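Local atomic coordinates of probable acrylyl-CoA reductase AcuI (Escherichia coli, PDB entry 1O89), a protein that probably catalyses the NADPH-dependent reduction of acrylyl-CoA to propanoyl-CoA, as a homodimeric member of the zinc-containing alcohol dehydrogenase family. Residues A[169-174]-A[232-237]; A[194-199]-A[213-218]. All coordinates share one frame; numbering follows the deposited sequence.

Interaction 1 of 2, residues A[169-174]-A[232-237]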
loop_
_atom_site.group_PDB
_atom_site.type_symbol
_atom_site.label_atom_id
_atom_site.label_comp_id
_atom_site.label_asym_id
_atom_site.label_seq_id
_atom_site.Cartn_x
_atom_site.Cartn_y
_atom_site.Cartn_z
ATOM N N GLY A 169 -13.966 -12.258 1.123
ATOM C CA GLY A 169 -14.089 -12.374 2.565
ATOM C C GLY A 169 -14.597 -11.132 3.269
ATOM O O GLY A 169 -15.104 -10.186 2.663
ATOM N N GLU A 170 -14.428 -11.138 4.580
ATOM C CA GLU A 170 -14.960 -10.093 5.431
ATOM C C GLU A 170 -14.157 -8.802 5.302
ATOM O O GLU A 170 -12.935 -8.826 5.196
ATOM C CB GLU A 170 -14.974 -10.560 6.892
ATOM C CG GLU A 170 -15.989 -11.652 7.199
ATOM C CD GLU A 170 -16.247 -11.803 8.691
ATOM O OE1 GLU A 170 -15.263 -11.866 9.456
ATOM O OE2 GLU A 170 -17.424 -11.854 9.103
ATOM N N ILE A 171 -14.859 -7.677 5.321
ATOM C CA ILE A 171 -14.222 -6.371 5.351
ATOM C C ILE A 171 -14.391 -5.761 6.731
ATOM O O ILE A 171 -15.513 -5.589 7.188
ATOM C CB ILE A 171 -14.825 -5.430 4.306
ATOM C CG1 ILE A 171 -14.901 -6.100 2.935
ATOM C CG2 ILE A 171 -14.004 -4.130 4.226
ATOM C CD1 ILE A 171 -13.553 -6.538 2.364
ATOM N N VAL A 172 -13.277 -5.413 7.371
ATOM C CA VAL A 172 -13.314 -4.720 8.650
ATOM C C VAL A 172 -13.215 -3.196 8.480
ATOM O O VAL A 172 -12.342 -2.699 7.775
ATOM C CB VAL A 172 -12.228 -5.252 9.635
ATOM C CG1 VAL A 172 -10.802 -4.928 9.172
ATOM C CG2 VAL A 172 -12.480 -4.735 11.043
ATOM N N VAL A 173 -14.122 -2.467 9.125
ATOM C CA VAL A 173 -14.079 -1.006 9.171
ATOM C C VAL A 173 -13.785 -0.550 10.602
ATOM O O VAL A 173 -14.526 -0.888 11.522
ATOM C CB VAL A 173 -15.399 -0.396 8.720
ATOM C CG1 VAL A 173 -15.318 1.130 8.758
ATOM C CG2 VAL A 173 -15.771 -0.896 7.322
ATOM N N THR A 174 -12.703 0.195 10.798
ATOM C CA THR A 174 -12.385 0.707 12.122
ATOM C C THR A 174 -12.971 2.121 12.312
ATOM O O THR A 174 -13.379 2.771 11.338
ATOM C CB THR A 174 -10.877 0.664 12.366
ATOM O OG1 THR A 174 -10.216 1.549 11.465
ATOM C CG2 THR A 174 -10.288 -0.726 12.038
ATOM N N VAL A 232 -7.783 -13.157 8.660
ATOM C CA VAL A 232 -9.247 -13.050 8.743
ATOM C C VAL A 232 -9.895 -12.030 7.786
ATOM O O VAL A 232 -11.048 -12.216 7.417
ATOM C CB VAL A 232 -9.738 -12.800 10.214
ATOM C CG1 VAL A 232 -9.582 -14.058 11.064
ATOM C CG2 VAL A 232 -9.007 -11.645 10.873
ATOM N N TRP A 233 -9.187 -10.981 7.361
ATOM C CA TRP A 233 -9.822 -9.934 6.522
ATOM C C TRP A 233 -9.406 -9.951 5.050
ATOM O O TRP A 233 -8.217 -10.010 4.733
ATOM C CB TRP A 233 -9.566 -8.520 7.065
ATOM C CG TRP A 233 -9.650 -8.373 8.528
ATOM C CD1 TRP A 233 -8.669 -7.933 9.359
ATOM C CD2 TRP A 233 -10.780 -8.650 9.346
ATOM N NE1 TRP A 233 -9.107 -7.944 10.659
ATOM C CE2 TRP A 233 -10.410 -8.366 10.681
ATOM C CE3 TRP A 233 -12.075 -9.118 9.094
ATOM C CZ2 TRP A 233 -11.282 -8.542 11.754
ATOM C CZ3 TRP A 233 -12.944 -9.290 10.164
ATOM C CH2 TRP A 233 -12.540 -9.008 11.476
ATOM N N ALA A 234 -10.394 -9.863 4.156
ATOM C CA ALA A 234 -10.134 -9.711 2.719
ATOM C C ALA A 234 -9.724 -8.281 2.409
ATOM O O ALA A 234 -8.887 -8.026 1.526
ATOM C CB ALA A 234 -11.364 -10.081 1.919
ATOM N N GLY A 235 -10.349 -7.353 3.121
ATOM C CA GLY A 235 -10.060 -5.943 2.997
ATOM C C GLY A 235 -10.371 -5.194 4.280
ATOM O O GLY A 235 -10.982 -5.741 5.210
ATOM N N ALA A 236 -9.960 -3.927 4.324
ATOM C CA ALA A 236 -10.164 -3.105 5.508
ATOM C C ALA A 236 -10.188 -1.617 5.170
ATOM O O ALA A 236 -9.506 -1.155 4.254
ATOM C CB ALA A 236 -9.077 -3.408 6.583
ATOM N N ILE A 237 -11.011 -0.880 5.899
ATOM C CA ILE A 237 -11.050 0.564 5.794
ATOM C C ILE A 237 -10.742 1.068 7.187
ATOM O O ILE A 237 -11.554 0.895 8.101
ATOM C CB ILE A 237 -12.442 1.053 5.294
ATOM C CG1 ILE A 237 -12.629 0.657 3.836
ATOM C CG2 ILE A 237 -12.581 2.564 5.443
ATOM C CD1 ILE A 237 -13.921 1.079 3.202
#

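Interaction 2 of 2, residues A[194-199]-A[213-218]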
loop_
_atom_site.group_PDB
_atom_site.type_symbol
_atom_site.label_atom_id
_atom_site.label_comp_id
_atom_site.label_asym_id
_atom_site.label_seq_id
_atom_site.Cartn_x
_atom_site.Cartn_y
_atom_site.Cartn_z
ATOM N N GLN A 194 -19.563 -8.411 3.198
ATOM C CA GLN A 194 -19.855 -8.773 4.578
ATOM C C GLN A 194 -18.972 -7.897 5.458
ATOM O O GLN A 194 -17.743 -7.986 5.388
ATOM C CB GLN A 194 -19.538 -10.254 4.816
ATOM C CG GLN A 194 -19.783 -10.715 6.241
ATOM C CD GLN A 194 -20.271 -12.152 6.332
ATOM O OE1 GLN A 194 -19.973 -12.978 5.472
ATOM N NE2 GLN A 194 -21.008 -12.449 7.380
ATOM N N VAL A 195 -19.588 -7.041 6.265
ATOM C CA VAL A 195 -18.850 -6.024 7.000
ATOM C C VAL A 195 -18.772 -6.332 8.488
ATOM O O VAL A 195 -19.743 -6.767 9.090
ATOM C CB VAL A 195 -19.491 -4.644 6.811
ATOM C CG1 VAL A 195 -18.572 -3.549 7.359
ATOM C CG2 VAL A 195 -19.816 -4.408 5.333
ATOM N N VAL A 196 -17.593 -6.124 9.060
ATOM C CA VAL A 196 -17.393 -6.167 10.498
ATOM C C VAL A 196 -16.978 -4.766 10.920
ATOM O O VAL A 196 -15.927 -4.279 10.503
ATOM C CB VAL A 196 -16.291 -7.174 10.906
ATOM C CG1 VAL A 196 -16.031 -7.111 12.419
ATOM C CG2 VAL A 196 -16.670 -8.582 10.476
ATOM N N ALA A 197 -17.822 -4.122 11.722
ATOM C CA ALA A 197 -17.538 -2.816 12.284
ATOM C C ALA A 197 -16.777 -2.951 13.598
ATOM O O ALA A 197 -17.137 -3.762 14.456
ATOM C CB ALA A 197 -18.822 -2.063 12.510
ATOM N N VAL A 198 -15.736 -2.142 13.756
ATOM C CA VAL A 198 -14.991 -2.056 15.003
ATOM C C VAL A 198 -15.297 -0.703 15.638
ATOM O O VAL A 198 -14.960 0.329 15.076
ATOM C CB VAL A 198 -13.469 -2.173 14.753
ATOM C CG1 VAL A 198 -12.682 -1.904 16.033
ATOM C CG2 VAL A 198 -13.115 -3.542 14.170
ATOM N N SER A 199 -15.927 -0.715 16.807
ATOM C CA SER A 199 -16.233 0.512 17.544
ATOM C C SER A 199 -15.744 0.452 18.993
ATOM O O SER A 199 -15.878 -0.582 19.659
ATOM C CB SER A 199 -17.740 0.749 17.546
ATOM O OG SER A 199 -18.080 1.799 18.432
ATOM N N ALA A 213 -23.528 -3.816 9.212
ATOM C CA ALA A 213 -22.475 -4.633 9.802
ATOM C C ALA A 213 -23.065 -5.954 10.280
ATOM O O ALA A 213 -24.091 -5.959 10.962
ATOM C CB ALA A 213 -21.822 -3.894 10.960
ATOM N N SER A 214 -22.438 -7.067 9.903
ATOM C CA SER A 214 -22.862 -8.391 10.384
ATOM C C SER A 214 -22.407 -8.657 11.817
ATOM O O SER A 214 -23.063 -9.395 12.543
ATOM C CB SER A 214 -22.336 -9.505 9.483
ATOM O OG SER A 214 -22.660 -9.257 8.131
ATOM N N ARG A 215 -21.267 -8.089 12.210
ATOM C CA ARG A 215 -20.820 -8.177 13.602
ATOM C C ARG A 215 -20.018 -6.950 14.018
ATOM O O ARG A 215 -19.477 -6.224 13.177
ATOM C CB ARG A 215 -20.017 -9.466 13.868
ATOM C CG ARG A 215 -19.560 -10.215 12.619
ATOM C CD ARG A 215 -18.836 -11.518 12.901
ATOM N NE ARG A 215 -17.464 -11.518 12.391
ATOM C CZ ARG A 215 -16.362 -11.534 13.143
ATOM N NH1 ARG A 215 -16.426 -11.543 14.473
ATOM N NH2 ARG A 215 -15.168 -11.546 12.562
ATOM N N VAL A 216 -19.954 -6.731 15.326
ATOM C CA VAL A 216 -19.283 -5.573 15.894
ATOM C C VAL A 216 -18.289 -5.985 16.984
ATOM O O VAL A 216 -18.666 -6.600 17.980
ATOM C CB VAL A 216 -20.296 -4.578 16.484
ATOM C CG1 VAL A 216 -19.573 -3.351 17.070
ATOM C CG2 VAL A 216 -21.348 -4.170 15.430
ATOM N N LEU A 217 -17.024 -5.625 16.789
ATOM C CA LEU A 217 -15.958 -5.907 17.739
ATOM C C LEU A 217 -15.568 -4.646 18.528
ATOM O O LEU A 217 -15.663 -3.538 18.004
ATOM C CB LEU A 217 -14.745 -6.445 16.971
ATOM C CG LEU A 217 -15.048 -7.574 15.978
ATOM C CD1 LEU A 217 -13.790 -8.034 15.280
ATOM C CD2 LEU A 217 -15.727 -8.739 16.684
ATOM N N PRO A 218 -15.128 -4.802 19.779
ATOM C CA PRO A 218 -14.584 -3.668 20.541
ATOM C C PRO A 218 -13.184 -3.235 20.073
ATOM O O PRO A 218 -12.392 -4.070 19.627
ATOM C CB PRO A 218 -14.544 -4.192 21.988
ATOM C CG PRO A 218 -14.499 -5.679 21.876
ATOM C CD PRO A 218 -15.135 -6.047 20.567
#

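Interaction 1 of 2, residues A[169-174]-A[232-237]
The carbonyl oxygen of Val172 is gripped twice by the neighbouring strand: Ile237 N donates a hydrogen bond of 2.9 Å to Val172 O, and Ala236 CA adds a CA-H...O contact of 3.2 Å to the same oxygen. Hydrogen bonds from Ala234 N to Glu170 O, Val172 N to Gly235 O and Thr174 N to Ile237 O complete a parallel pairing whose strand axes diverge by 19°. The side-chain contact centres on Trp233. Val172, with CG1 set between its own backbone N and carbonyl carbon (chi1 67°), places that methyl squarely over the five-membered ring, 3.5 Å from its centroid, in a CH-pi contact, while Val232 CG2 lies against the opposite face. Glu170 CB meets the indole at its edge, and OE1, in a salt bridge with Arg215 NH2, comes obliquely to the ring, 3.5 Å from Trp233 CZ3. On the five-membered ring, NE1 is hydrogen-bonded to Gln251 OE1. The same Val172 CG1 presses on Ala236 CB at 3.5 Å, a tight fit. Ile171 CD1 lies 3.4 Å from Gly235 N, close against the bare glycine backbone. Helix 242-250 covers Val172 and Ala236, helix 179-190 packs on Ile171, Val173 and Ile237, and strand 195-199 pairs with the other edge of 170-173.

Interaction 2 of 2, residues A[194-199]-A[213-218]
Strands 195-199 and 215-218 run parallel at 29° to each other, joined by backbone hydrogen bonds from Ser214 N to Val195 O (2.8 Å), Ala197 N to Arg215 O, Leu217 N to Ala197 O and Ser199 N to Leu217 O. Val196, Arg215, Val198 and Leu217 share one face of the sheet. Val196 CG1, anti to the backbone N (chi1 176°), packs 3.7 Å from Leu217 CG and lies over one face of the Arg215 guanidinium; Val196 CG2 comes 3.6 Å from Arg215 NE. Arg215 reaches this place with CG almost eclipsing its own N (chi1 14°) and a bend at chi3; Trp233 also touches Val196, Arg215 and Leu217. On the other face the small Ala197 CB meets Ala213 CB at 3.8 Å, and Leu208 of helix 205-211 lies over Ala197 and Val216. The Ser199 hydroxyl is hydrogen-bonded to Thr204 OG1 and Arg201 O; Ser199 and Arg201 both bind NADP(+). Across the strands themselves the polar bonding is all backbone and the side chains contribute apolar contacts, while the salt bridge from Arg215 NH2 to Glu170, reaching past strand 195-199, probably steadies the guanidinium over Val196.

Interactions 1 and 2 sit side by side in one six-stranded parallel sheet, the Rossmann-type nucleotide-binding half of the chain, with centres about 9 Å apart. Across the sheet their strands come in the order 213-218, 195-199, 170-173, 233-238, so 170-173 and 195-199, the inner members of each pair, are themselves neighbours. Along the chain, 170-173 comes first, then 195-199 and 213-218, and 233-238 closes the outer pair around the inner one. Probable hydrogen bonds from Val196 N to Ile171 O and Val198 N to Val173 O, both 2.8 Å, join the two contacts. Ser199 binds NADP(+), while Val180 and Arg219, also NADP(+)-binding, lie near Ile237 and Val198, so both pairs lead toward the cofactor site.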